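Local coordinates for RagB/SusD family nutrient uptake outer membrane protein (Bacteroides thetaiotaomicron, PDB 7KV2), which probably binds beta-glucans at the outer-membrane surface and helps to take them up, as a SusD-family surface glycan-binding protein, at residues A78-V83 / E456-G461; P69-S74 / N398-Y403; D336-A341 / I450-L455; E327-Y332 / T371-E376. All coordinates share one frame; numbering follows the deposited sequence.

Contact 1: A78-V83 / E456-G461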
loop_
_atom_site.group_PDB
_atom_site.type_symbol
_atom_site.label_atom_id
_atom_site.label_comp_id
_atom_site.label_asym_id
_atom_site.label_seq_id
_atom_site.Cartn_x
_atom_site.Cartn_y
_atom_site.Cartn_z
ATOM N N ALA A 78 8.916 -4.250 8.848
ATOM C CA ALA A 78 9.832 -3.108 9.074
ATOM C C ALA A 78 9.939 -2.805 10.575
ATOM O O ALA A 78 9.914 -3.744 11.408
ATOM C CB ALA A 78 9.353 -1.921 8.258
ATOM N N ASP A 79 9.984 -1.519 10.953
ATOM C CA ASP A 79 10.434 -1.071 12.293
ATOM C C ASP A 79 9.427 -0.077 12.898
ATOM O O ASP A 79 9.832 0.688 13.803
ATOM C CB ASP A 79 11.846 -0.484 12.215
ATOM C CG ASP A 79 12.023 0.654 11.235
ATOM O OD1 ASP A 79 11.281 0.696 10.234
ATOM O OD2 ASP A 79 12.980 1.447 11.411
ATOM N N ASP A 80 8.157 -0.089 12.471
ATOM C CA ASP A 80 7.223 1.013 12.862
ATOM C C ASP A 80 6.031 0.506 13.666
ATOM O O ASP A 80 5.529 1.260 14.541
ATOM C CB ASP A 80 6.703 1.750 11.625
ATOM C CG ASP A 80 7.761 2.569 10.923
ATOM O OD1 ASP A 80 8.736 2.964 11.589
ATOM O OD2 ASP A 80 7.634 2.738 9.711
ATOM N N LEU A 81 5.580 -0.715 13.381
ATOM C CA LEU A 81 4.380 -1.336 13.975
ATOM C C LEU A 81 4.789 -2.630 14.643
ATOM O O LEU A 81 5.822 -3.247 14.198
ATOM C CB LEU A 81 3.356 -1.649 12.874
ATOM C CG LEU A 81 3.002 -0.526 11.911
ATOM C CD1 LEU A 81 2.017 -1.042 10.861
ATOM C CD2 LEU A 81 2.380 0.659 12.650
ATOM N N TRP A 82 3.963 -3.111 15.543
ATOM C CA TRP A 82 3.994 -4.527 15.963
ATOM C C TRP A 82 2.958 -5.311 15.133
ATOM O O TRP A 82 2.398 -4.770 14.120
ATOM C CB TRP A 82 3.777 -4.632 17.477
ATOM C CG TRP A 82 4.851 -3.967 18.284
ATOM C CD1 TRP A 82 4.656 -2.994 19.228
ATOM C CD2 TRP A 82 6.273 -4.216 18.260
ATOM N NE1 TRP A 82 5.845 -2.612 19.785
ATOM C CE2 TRP A 82 6.850 -3.381 19.240
ATOM C CE3 TRP A 82 7.105 -5.125 17.582
ATOM C CZ2 TRP A 82 8.232 -3.358 19.482
ATOM C CZ3 TRP A 82 8.466 -5.133 17.853
ATOM C CH2 TRP A 82 9.025 -4.223 18.756
ATOM N N VAL A 83 2.721 -6.572 15.489
ATOM C CA VAL A 83 1.793 -7.441 14.721
ATOM C C VAL A 83 0.480 -7.556 15.482
ATOM O O VAL A 83 -0.586 -7.396 14.858
ATOM C CB VAL A 83 2.443 -8.801 14.410
ATOM C CG1 VAL A 83 1.477 -9.666 13.630
ATOM C CG2 VAL A 83 3.755 -8.627 13.653
ATOM N N GLU A 456 7.072 10.126 6.981
ATOM C CA GLU A 456 5.940 10.509 6.098
ATOM C C GLU A 456 4.933 9.359 5.884
ATOM O O GLU A 456 3.724 9.636 5.749
ATOM C CB GLU A 456 6.517 10.990 4.762
ATOM C CG GLU A 456 5.489 11.526 3.806
ATOM C CD GLU A 456 4.735 12.787 4.184
ATOM O OE1 GLU A 456 5.160 13.492 5.133
ATOM O OE2 GLU A 456 3.683 13.045 3.523
ATOM N N PHE A 457 5.388 8.117 5.820
ATOM C CA PHE A 457 4.598 6.990 5.269
ATOM C C PHE A 457 4.428 5.822 6.243
ATOM O O PHE A 457 4.211 4.726 5.787
ATOM C CB PHE A 457 5.268 6.478 3.981
ATOM C CG PHE A 457 5.422 7.505 2.886
ATOM C CD1 PHE A 457 4.304 8.119 2.349
ATOM C CD2 PHE A 457 6.682 7.890 2.438
ATOM C CE1 PHE A 457 4.433 9.074 1.359
ATOM C CE2 PHE A 457 6.813 8.848 1.438
ATOM C CZ PHE A 457 5.685 9.437 0.907
ATOM N N VAL A 458 4.412 6.036 7.533
ATOM C CA VAL A 458 4.164 4.919 8.481
ATOM C C VAL A 458 2.840 4.265 8.089
ATOM O O VAL A 458 1.831 4.958 7.954
ATOM C CB VAL A 458 4.132 5.365 9.942
ATOM C CG1 VAL A 458 3.612 4.254 10.851
ATOM C CG2 VAL A 458 5.491 5.911 10.421
ATOM N N GLY A 459 2.823 2.940 7.937
ATOM C CA GLY A 459 1.568 2.200 7.749
ATOM C C GLY A 459 1.047 2.266 6.329
ATOM O O GLY A 459 -0.057 1.794 6.098
ATOM N N GLU A 460 1.838 2.794 5.387
ATOM C CA GLU A 460 1.412 2.971 3.988
ATOM C C GLU A 460 2.183 2.033 3.065
ATOM O O GLU A 460 2.057 2.203 1.886
ATOM C CB GLU A 460 1.563 4.415 3.503
ATOM C CG GLU A 460 0.876 5.393 4.437
ATOM C CD GLU A 460 0.787 6.832 3.919
ATOM O OE1 GLU A 460 0.288 7.048 2.742
ATOM O OE2 GLU A 460 1.260 7.727 4.632
ATOM N N GLY A 461 2.895 1.048 3.603
ATOM C CA GLY A 461 3.548 -0.017 2.796
ATOM C C GLY A 461 4.775 0.456 2.030
ATOM O O GLY A 461 5.027 -0.069 0.893
HETATM O O HOH W 1 5.361 1.458 8.668
#
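Above the plane of the Asp80 carboxylate stands a methyl group, Val458 CG2, 3.9 Å from OD2. The other flat group, the Phe457 ring, leads away from the 78-83 loop and has CG of Glu456 3.5 Å above the centre of one face. Val458 presents both branches to the 78-83 loop. CG2 meets the carboxylate, while CG1 lies near Asp80 CB and 4.2 Å from Leu81 CD2. With chi1 of -69°, Asp80 holds CG anti to its carbonyl carbon, and this brings the carboxylate up to the valine. No direct hydrogen bond joins the segments. Instead a water donates to Asp80 OD2 at 2.8 Å and accepts from Gly459 N at 3.0 Å. That amide belongs to a type II beta turn, Phe457 to Glu460, which leads the chain off the end of helix 446-456 and is closed by Glu460 N to Phe457 O, 3.1 Å. Gly459 takes the third position of the turn, where its positive phi of 80° suits glycine. Asp80 OD1 is bound by His454 and forms a salt bridge with Arg331, so an aspartate here serves both cationic and polar neighbours, and Val458 also packs on Tyr332.

Contact 2: P69-S74 / N398-Y403; sequences PVNLMS and NNLRIY
Leu400 reaches from strand 400-404 toward the start of helix 70-75, meeting Val70 and Asn71 there. Its CB leaves the strand on the side of the helix, and chi1 of -177° sets CG anti to the backbone N, extending the branch point across the gap. From CG the two methyls part. CD1 meets the flat amide of Asn71, 3.7 Å from Asn71 CG and at 3.8 Å from both OD1 and ND2 of that residue, so it favours neither polar end. CD2 turns instead to Val70 CG1, 3.9 Å away. A branched leucine suits the place because one side chain can serve two consecutive helix residues. Asn71 receives it with chi1 of 52°, CG lying between the backbone N and the carbonyl carbon, and its ND2 is spent on the carbonyl of Gly459. Behind Leu400 the strand pairs antiparallel with strand 273-277, where Ile402 and Tyr403 both oppose Phe275 in a classic beta bulge. Helix 137-162 closes the flank, Trp157 packing on Val70 and Phe153 on Ile402. With no hydrogen bond across it, the contact rests on van der Waals fit, the methyl lying against the amide while the amide's NH2 group bonds to another part of the chain.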
loop_
_atom_site.group_PDB
_atom_site.type_symbol
_atom_site.label_atom_id
_atom_site.label_comp_id
_atom_site.label_asym_id
_atom_site.label_seq_id
_atom_site.Cartn_x
_atom_site.Cartn_y
_atom_site.Cartn_z
ATOM N N PRO A 69 -4.018 -7.372 3.979
ATOM C CA PRO A 69 -3.988 -5.981 3.551
ATOM C C PRO A 69 -2.568 -5.612 3.099
ATOM O O PRO A 69 -1.576 -5.786 3.852
ATOM C CB PRO A 69 -4.467 -5.198 4.803
ATOM C CG PRO A 69 -4.193 -6.118 5.935
ATOM C CD PRO A 69 -4.402 -7.513 5.388
ATOM N N VAL A 70 -2.451 -5.114 1.872
ATOM C CA VAL A 70 -1.166 -5.120 1.143
ATOM C C VAL A 70 -0.156 -4.179 1.816
ATOM O O VAL A 70 1.002 -4.479 1.854
ATOM C CB VAL A 70 -1.376 -4.859 -0.349
ATOM C CG1 VAL A 70 -1.971 -3.479 -0.649
ATOM C CG2 VAL A 70 -0.060 -5.035 -1.096
ATOM N N ASN A 71 -0.594 -3.038 2.331
ATOM C CA ASN A 71 0.280 -2.131 3.088
ATOM C C ASN A 71 0.826 -2.851 4.325
ATOM O O ASN A 71 2.007 -2.696 4.571
ATOM C CB ASN A 71 -0.445 -0.812 3.449
ATOM C CG ASN A 71 -1.788 -0.949 4.147
ATOM O OD1 ASN A 71 -2.569 -1.853 3.852
ATOM N ND2 ASN A 71 -2.059 -0.090 5.149
ATOM N N LEU A 72 -0.013 -3.460 5.149
ATOM C CA LEU A 72 0.438 -3.999 6.446
ATOM C C LEU A 72 1.349 -5.199 6.162
ATOM O O LEU A 72 2.247 -5.446 7.006
ATOM C CB LEU A 72 -0.716 -4.474 7.335
ATOM C CG LEU A 72 -1.762 -3.450 7.779
ATOM C CD1 LEU A 72 -2.711 -4.068 8.805
ATOM C CD2 LEU A 72 -1.095 -2.250 8.329
ATOM N N MET A 73 1.101 -5.928 5.077
ATOM C CA MET A 73 1.914 -7.134 4.802
ATOM C C MET A 73 3.410 -6.754 4.695
ATOM O O MET A 73 4.269 -7.593 5.139
ATOM C CB MET A 73 1.446 -7.930 3.585
ATOM C CG MET A 73 0.082 -8.590 3.725
ATOM S SD MET A 73 -0.151 -9.648 5.173
ATOM C CE MET A 73 -0.665 -8.464 6.412
ATOM N N SER A 74 3.770 -5.577 4.167
ATOM C CA SER A 74 5.172 -5.090 4.203
ATOM C C SER A 74 5.469 -4.411 5.544
ATOM O O SER A 74 6.577 -4.623 6.081
ATOM C CB SER A 74 5.525 -4.274 2.993
ATOM O OG SER A 74 4.869 -3.009 2.988
ATOM N N ASN A 398 -12.828 3.816 4.283
ATOM C CA ASN A 398 -11.454 4.380 4.115
ATOM C C ASN A 398 -10.799 3.907 2.817
ATOM O O ASN A 398 -10.350 2.720 2.720
ATOM C CB ASN A 398 -10.525 4.009 5.274
ATOM C CG ASN A 398 -11.082 4.363 6.625
ATOM O OD1 ASN A 398 -12.119 3.814 7.033
ATOM N ND2 ASN A 398 -10.401 5.290 7.296
ATOM N N ASN A 399 -10.628 4.776 1.833
ATOM C CA ASN A 399 -9.785 4.399 0.679
ATOM C C ASN A 399 -8.342 4.080 1.120
ATOM O O ASN A 399 -7.823 4.660 2.087
ATOM C CB ASN A 399 -9.723 5.529 -0.352
ATOM C CG ASN A 399 -11.004 5.756 -1.120
ATOM O OD1 ASN A 399 -12.039 5.114 -0.867
ATOM N ND2 ASN A 399 -10.921 6.695 -2.058
ATOM N N LEU A 400 -7.666 3.175 0.417
ATOM C CA LEU A 400 -6.230 2.876 0.676
ATOM C C LEU A 400 -5.416 3.830 -0.186
ATOM O O LEU A 400 -5.489 3.732 -1.426
ATOM C CB LEU A 400 -5.917 1.392 0.418
ATOM C CG LEU A 400 -4.477 1.047 0.741
ATOM C CD1 LEU A 400 -4.192 1.192 2.232
ATOM C CD2 LEU A 400 -4.147 -0.363 0.245
ATOM N N ARG A 401 -4.699 4.773 0.449
ATOM C CA ARG A 401 -3.852 5.716 -0.324
ATOM C C ARG A 401 -2.626 4.955 -0.860
ATOM O O ARG A 401 -1.879 4.389 -0.082
ATOM C CB ARG A 401 -3.461 6.900 0.547
ATOM C CG ARG A 401 -4.560 7.952 0.687
ATOM C CD ARG A 401 -5.776 7.462 1.472
ATOM N NE ARG A 401 -6.588 8.620 1.885
ATOM C CZ ARG A 401 -7.763 8.537 2.505
ATOM N NH1 ARG A 401 -8.311 7.363 2.767
ATOM N NH2 ARG A 401 -8.397 9.646 2.827
ATOM N N ILE A 402 -2.384 4.960 -2.154
ATOM C CA ILE A 402 -1.237 4.245 -2.775
ATOM C C ILE A 402 -0.100 5.238 -3.064
ATOM O O ILE A 402 0.991 5.049 -2.502
ATOM C CB ILE A 402 -1.707 3.490 -4.045
ATOM C CG1 ILE A 402 -2.858 2.522 -3.752
ATOM C CG2 ILE A 402 -0.529 2.793 -4.697
ATOM C CD1 ILE A 402 -2.529 1.485 -2.677
ATOM N N TYR A 403 -0.381 6.303 -3.845
ATOM C CA TYR A 403 0.607 7.341 -4.239
ATOM C C TYR A 403 0.094 8.724 -3.848
ATOM O O TYR A 403 -1.053 9.126 -4.239
ATOM C CB TYR A 403 0.904 7.327 -5.733
ATOM C CG TYR A 403 1.483 6.028 -6.183
ATOM C CD1 TYR A 403 2.636 5.517 -5.598
ATOM C CD2 TYR A 403 0.939 5.351 -7.268
ATOM C CE1 TYR A 403 3.195 4.311 -6.028
ATOM C CE2 TYR A 403 1.509 4.170 -7.711
ATOM C CZ TYR A 403 2.651 3.663 -7.115
ATOM O OH TYR A 403 3.129 2.448 -7.542
#

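Contact 3: D336-A341 / I450-L455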
loop_
_atom_site.group_PDB
_atom_site.type_symbol
_atom_site.label_atom_id
_atom_site.label_comp_id
_atom_site.label_asym_id
_atom_site.label_seq_id
_atom_site.Cartn_x
_atom_site.Cartn_y
_atom_site.Cartn_z
ATOM N N ASP A 336 5.851 18.123 15.017
ATOM C CA ASP A 336 5.596 17.351 13.783
ATOM C C ASP A 336 4.120 16.917 13.830
ATOM O O ASP A 336 3.755 16.030 14.705
ATOM C CB ASP A 336 6.577 16.191 13.641
ATOM C CG ASP A 336 6.620 15.585 12.256
ATOM O OD1 ASP A 336 5.512 15.513 11.600
ATOM O OD2 ASP A 336 7.743 15.201 11.817
ATOM N N THR A 337 3.291 17.477 12.952
ATOM C CA THR A 337 1.830 17.168 12.915
ATOM C C THR A 337 1.620 15.674 12.581
ATOM O O THR A 337 0.505 15.145 12.826
ATOM C CB THR A 337 1.070 18.058 11.924
ATOM O OG1 THR A 337 1.612 17.826 10.610
ATOM C CG2 THR A 337 1.129 19.518 12.337
ATOM N N ARG A 338 2.605 15.053 11.941
ATOM C CA ARG A 338 2.511 13.617 11.552
ATOM C C ARG A 338 2.475 12.722 12.792
ATOM O O ARG A 338 2.013 11.572 12.674
ATOM C CB ARG A 338 3.634 13.220 10.615
ATOM C CG ARG A 338 3.619 14.034 9.338
ATOM C CD ARG A 338 4.787 13.695 8.469
ATOM N NE ARG A 338 6.039 14.231 9.041
ATOM C CZ ARG A 338 7.159 14.446 8.354
ATOM N NH1 ARG A 338 7.238 14.161 7.058
ATOM N NH2 ARG A 338 8.205 14.980 8.987
ATOM N N ARG A 339 2.993 13.173 13.928
ATOM C CA ARG A 339 3.099 12.297 15.105
ATOM C C ARG A 339 1.670 11.908 15.501
ATOM O O ARG A 339 1.392 10.704 15.600
ATOM C CB ARG A 339 3.782 12.970 16.293
ATOM C CG ARG A 339 3.955 12.029 17.468
ATOM C CD ARG A 339 4.707 12.689 18.610
ATOM N NE ARG A 339 3.787 13.609 19.282
ATOM C CZ ARG A 339 4.121 14.355 20.318
ATOM N NH1 ARG A 339 5.342 14.272 20.803
ATOM N NH2 ARG A 339 3.230 15.155 20.888
ATOM N N ASN A 340 0.794 12.876 15.762
ATOM C CA ASN A 340 -0.581 12.531 16.206
ATOM C C ASN A 340 -1.439 12.018 15.047
ATOM O O ASN A 340 -2.364 11.198 15.331
ATOM C CB ASN A 340 -1.219 13.664 17.011
ATOM C CG ASN A 340 -0.429 13.954 18.269
ATOM O OD1 ASN A 340 0.567 13.292 18.570
ATOM N ND2 ASN A 340 -0.821 15.005 18.963
ATOM N N ALA A 341 -1.106 12.353 13.794
ATOM C CA ALA A 341 -1.879 11.874 12.637
ATOM C C ALA A 341 -1.533 10.400 12.373
ATOM O O ALA A 341 -2.288 9.736 11.641
ATOM C CB ALA A 341 -1.587 12.676 11.414
ATOM N N ILE A 450 15.656 9.532 3.084
ATOM C CA ILE A 450 15.146 8.202 3.477
ATOM C C ILE A 450 14.440 8.335 4.834
ATOM O O ILE A 450 13.328 7.750 5.006
ATOM C CB ILE A 450 16.277 7.167 3.468
ATOM C CG1 ILE A 450 16.859 6.999 2.062
ATOM C CG2 ILE A 450 15.778 5.864 4.053
ATOM C CD1 ILE A 450 15.812 6.562 1.059
ATOM N N GLU A 451 15.009 9.102 5.751
ATOM C CA GLU A 451 14.350 9.313 7.062
ATOM C C GLU A 451 13.062 10.150 6.895
ATOM O O GLU A 451 12.113 9.930 7.689
ATOM C CB GLU A 451 15.338 9.829 8.089
ATOM C CG GLU A 451 14.713 9.993 9.463
ATOM C CD GLU A 451 14.200 8.743 10.172
ATOM O OE1 GLU A 451 14.324 7.586 9.662
ATOM O OE2 GLU A 451 13.689 8.928 11.290
ATOM N N GLU A 452 12.996 11.079 5.942
ATOM C CA GLU A 452 11.758 11.869 5.741
ATOM C C GLU A 452 10.666 10.922 5.236
ATOM O O GLU A 452 9.551 11.038 5.703
ATOM C CB GLU A 452 11.943 13.032 4.773
ATOM C CG GLU A 452 10.815 14.041 4.825
ATOM C CD GLU A 452 10.800 14.882 6.086
ATOM O OE1 GLU A 452 11.907 15.074 6.688
ATOM O OE2 GLU A 452 9.686 15.253 6.516
ATOM N N ARG A 453 10.990 9.981 4.346
ATOM C CA ARG A 453 10.038 8.941 3.913
ATOM C C ARG A 453 9.523 8.186 5.139
ATOM O O ARG A 453 8.321 7.893 5.224
ATOM C CB ARG A 453 10.673 7.984 2.909
ATOM C CG ARG A 453 11.109 8.619 1.609
ATOM C CD ARG A 453 11.806 7.612 0.701
ATOM N NE ARG A 453 10.842 6.656 0.167
ATOM C CZ ARG A 453 10.088 6.803 -0.917
ATOM N NH1 ARG A 453 10.246 7.814 -1.773
ATOM N NH2 ARG A 453 9.205 5.864 -1.178
ATOM N N HIS A 454 10.435 7.812 6.039
ATOM C CA HIS A 454 10.149 7.029 7.251
ATOM C C HIS A 454 9.092 7.783 8.087
ATOM O O HIS A 454 8.153 7.155 8.563
ATOM C CB HIS A 454 11.466 6.803 8.018
ATOM C CG HIS A 454 11.325 5.867 9.161
ATOM N ND1 HIS A 454 12.276 5.776 10.155
ATOM C CD2 HIS A 454 10.362 4.968 9.453
ATOM C CE1 HIS A 454 11.915 4.846 11.012
ATOM N NE2 HIS A 454 10.718 4.344 10.622
ATOM N N LEU A 455 9.294 9.083 8.264
ATOM C CA LEU A 455 8.387 9.960 9.053
ATOM C C LEU A 455 7.039 10.101 8.315
ATOM O O LEU A 455 6.010 10.165 8.996
ATOM C CB LEU A 455 9.068 11.329 9.201
ATOM C CG LEU A 455 10.325 11.383 10.081
ATOM C CD1 LEU A 455 10.949 12.773 10.042
ATOM C CD2 LEU A 455 10.009 11.046 11.527
#
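Arg338 and Glu452 form the tight part of this contact, an end-on salt bridge in which NH1 and NH2 both converge on OE2, NH1 at 2.7 Å and NH2 at 2.9 Å. Both donors come from the same face of the carboxylate, 33° out of its plane. Asp336 is gripped side-on by the guanidinium: NE gives to OD1, and NH2 to OD2 at 2.9 Å. OD1 also accepts from Arg338 N, 3.0 Å, so this N-cap aspartate holds the helix start and the arginine head together. A bend at chi3 (-72°) swings the head across the gap, where Leu455 CB lies 3.7 Å above the centre of one guanidinium face. The guanidinium is bonded to Asp336 and Glu452, whose OD2 and OE2 are 5.6 Å apart, and through NH1 to Glu456 of helix 446-456 as well, and probably offsets the repulsion among them. With a methionine in its place, Asp336, Glu452 and Glu456 would probably be left as neighbouring carboxylates without their shared cation. The other side of helix 337-342 is looser: exposed Asn340 takes a weak bond from Arg339 NE, 3.3 Å, and neither residue meets the 450-455 segment. His433 of helix 425-435 binds the second oxygen of Glu452, and Arg331 of helix 326-331 packs on Leu455.

Contact 4: E327-Y332 / T371-E376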
loop_
_atom_site.group_PDB
_atom_site.type_symbol
_atom_site.label_atom_id
_atom_site.label_comp_id
_atom_site.label_asym_id
_atom_site.label_seq_id
_atom_site.Cartn_x
_atom_site.Cartn_y
_atom_site.Cartn_z
ATOM N N GLU A 327 8.363 3.430 20.020
ATOM C CA GLU A 327 9.539 4.082 19.397
ATOM C C GLU A 327 9.111 4.928 18.191
ATOM O O GLU A 327 9.791 5.919 17.892
ATOM C CB GLU A 327 10.584 3.038 19.010
ATOM C CG GLU A 327 11.172 2.323 20.239
ATOM C CD GLU A 327 10.258 1.361 21.009
ATOM O OE1 GLU A 327 9.322 0.777 20.423
ATOM O OE2 GLU A 327 10.516 1.134 22.189
ATOM N N THR A 328 8.027 4.554 17.509
ATOM C CA THR A 328 7.504 5.330 16.358
ATOM C C THR A 328 6.996 6.667 16.873
ATOM O O THR A 328 7.397 7.717 16.367
ATOM C CB THR A 328 6.424 4.528 15.611
ATOM O OG1 THR A 328 7.043 3.370 15.051
ATOM C CG2 THR A 328 5.762 5.335 14.539
ATOM N N TYR A 329 6.243 6.645 17.938
ATOM C CA TYR A 329 5.752 7.916 18.529
ATOM C C TYR A 329 6.928 8.813 18.973
ATOM O O TYR A 329 6.909 10.072 18.705
ATOM C CB TYR A 329 4.848 7.611 19.702
ATOM C CG TYR A 329 4.382 8.845 20.423
ATOM C CD1 TYR A 329 3.237 9.510 20.037
ATOM C CD2 TYR A 329 5.059 9.299 21.548
ATOM C CE1 TYR A 329 2.775 10.602 20.760
ATOM C CE2 TYR A 329 4.627 10.411 22.254
ATOM C CZ TYR A 329 3.480 11.068 21.858
ATOM O OH TYR A 329 3.067 12.163 22.585
ATOM N N GLU A 330 7.926 8.212 19.613
ATOM C CA GLU A 330 9.100 8.934 20.188
ATOM C C GLU A 330 10.047 9.483 19.122
ATOM O O GLU A 330 10.788 10.383 19.471
ATOM C CB GLU A 330 9.903 8.004 21.101
ATOM C CG GLU A 330 9.123 7.604 22.312
ATOM C CD GLU A 330 9.858 6.662 23.260
ATOM O OE1 GLU A 330 10.750 5.898 22.789
ATOM O OE2 GLU A 330 9.456 6.654 24.447
ATOM N N ARG A 331 10.020 9.024 17.864
ATOM C CA ARG A 331 11.002 9.496 16.850
ATOM C C ARG A 331 10.571 10.869 16.322
ATOM O O ARG A 331 11.453 11.592 15.812
ATOM C CB ARG A 331 11.269 8.420 15.788
ATOM C CG ARG A 331 10.502 8.507 14.475
ATOM C CD ARG A 331 11.043 7.552 13.388
ATOM N NE ARG A 331 11.172 6.174 13.902
ATOM C CZ ARG A 331 10.266 5.192 13.727
ATOM N NH1 ARG A 331 9.141 5.410 13.061
ATOM N NH2 ARG A 331 10.489 3.986 14.224
ATOM N N TYR A 332 9.314 11.279 16.527
ATOM C CA TYR A 332 8.766 12.587 16.088
ATOM C C TYR A 332 9.116 13.715 17.058
ATOM O O TYR A 332 8.990 13.540 18.274
ATOM C CB TYR A 332 7.234 12.543 15.953
ATOM C CG TYR A 332 6.776 11.706 14.786
ATOM C CD1 TYR A 332 6.830 12.185 13.478
ATOM C CD2 TYR A 332 6.412 10.373 14.971
ATOM C CE1 TYR A 332 6.444 11.389 12.393
ATOM C CE2 TYR A 332 6.004 9.593 13.904
ATOM C CZ TYR A 332 6.048 10.080 12.598
ATOM O OH TYR A 332 5.717 9.257 11.529
ATOM N N THR A 371 0.784 -1.241 22.925
ATOM C CA THR A 371 1.622 -0.081 23.310
ATOM C C THR A 371 0.753 1.058 23.840
ATOM O O THR A 371 1.350 2.065 24.306
ATOM C CB THR A 371 2.414 0.436 22.109
ATOM O OG1 THR A 371 1.437 0.833 21.139
ATOM C CG2 THR A 371 3.347 -0.615 21.562
ATOM N N GLY A 372 -0.572 0.981 23.694
ATOM C CA GLY A 372 -1.443 2.159 23.927
ATOM C C GLY A 372 -1.628 3.019 22.676
ATOM O O GLY A 372 -2.536 3.890 22.676
ATOM N N PHE A 373 -0.849 2.784 21.609
ATOM C CA PHE A 373 -0.931 3.557 20.350
ATOM C C PHE A 373 -1.461 2.673 19.239
ATOM O O PHE A 373 -1.008 1.476 19.110
ATOM C CB PHE A 373 0.430 4.095 19.912
ATOM C CG PHE A 373 1.079 5.070 20.872
ATOM C CD1 PHE A 373 0.708 6.404 20.886
ATOM C CD2 PHE A 373 2.091 4.656 21.726
ATOM C CE1 PHE A 373 1.311 7.296 21.760
ATOM C CE2 PHE A 373 2.743 5.574 22.552
ATOM C CZ PHE A 373 2.325 6.882 22.590
ATOM N N PHE A 374 -2.305 3.256 18.407
ATOM C CA PHE A 374 -2.844 2.614 17.185
ATOM C C PHE A 374 -2.641 3.528 15.986
ATOM O O PHE A 374 -2.415 4.744 16.163
ATOM C CB PHE A 374 -4.304 2.181 17.406
ATOM C CG PHE A 374 -4.466 1.190 18.535
ATOM C CD1 PHE A 374 -4.524 1.617 19.850
ATOM C CD2 PHE A 374 -4.419 -0.173 18.287
ATOM C CE1 PHE A 374 -4.585 0.703 20.886
ATOM C CE2 PHE A 374 -4.507 -1.081 19.331
ATOM C CZ PHE A 374 -4.612 -0.639 20.631
ATOM N N LEU A 375 -2.696 2.943 14.792
ATOM C CA LEU A 375 -2.405 3.671 13.533
ATOM C C LEU A 375 -3.638 4.516 13.204
ATOM O O LEU A 375 -4.638 4.010 12.652
ATOM C CB LEU A 375 -2.078 2.683 12.420
ATOM C CG LEU A 375 -1.761 3.312 11.065
ATOM C CD1 LEU A 375 -0.481 4.128 11.129
ATOM C CD2 LEU A 375 -1.625 2.231 10.011
ATOM N N GLU A 376 -3.537 5.804 13.504
ATOM C CA GLU A 376 -4.636 6.773 13.312
ATOM C C GLU A 376 -5.059 6.863 11.858
ATOM O O GLU A 376 -6.262 7.027 11.616
ATOM C CB GLU A 376 -4.184 8.119 13.881
ATOM C CG GLU A 376 -5.208 9.234 13.712
ATOM C CD GLU A 376 -6.550 9.048 14.403
ATOM O OE1 GLU A 376 -6.739 8.037 15.091
ATOM O OE2 GLU A 376 -7.442 9.873 14.154
#
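Helix 326-331 and strand 373-375 draw nearest at Tyr329 and Phe373, whose CA atoms are 8.2 Å apart, a gap that two aromatic side chains can bridge. Their rings form an offset stack, centroids 4.6 Å apart and planes 25° from parallel. The overlap is along the rims: Phe373 CE1 comes 3.4 Å from Tyr329 CD1, and CZ lies over the near end of the tyrosine face. Tyr329 CB in turn sits over the Phe373 ring, 4.1 Å from its centroid and 17° off the normal, a CH-pi contact. Chi1 of 176° places the tyrosine CG opposite its own backbone N, sending the ring out from the helix to cross the phenylalanine side chain at about a right angle. A serine here would probably leave that face of Phe373 without its stacking partner and open a gap between helix and strand. Ahead of the strand, Thr371 OG1 accepts from Phe373 N at 3.0 Å, an ST turn that leads into the strand, while at Gly372 any CB would press on the carbonyl O of Thr371, which calls for glycine. Strand 373-375 pairs antiparallel with strand 343-345, whose Cys343 packs against both rings, and Arg339 of helix 337-342, the next helix along the chain, lies beside Tyr329.

Contact 2 lies deepest, its centre about 3 Å from the centre of the chain. Contact 1 is buried at about 11 Å, contact 3 at about 17 Å, and contact 4, at about 19 Å, is only partly buried. Contacts 1 and 2 tie the N-terminal part of the chain to its C-terminal SusD part, whereas 3 and 4 stay within the latter and use consecutive helices, 326-331 and 337-342. Contact 2 is methyl packing, contact 1 adds a water bridge, contact 3 is a buried ionic network and contact 4 an aromatic stack. The 456-461 segment of contact 1 meets all three others, and Leu455 O to Tyr332 OH, 2.7 Å, links contacts 3 and 4.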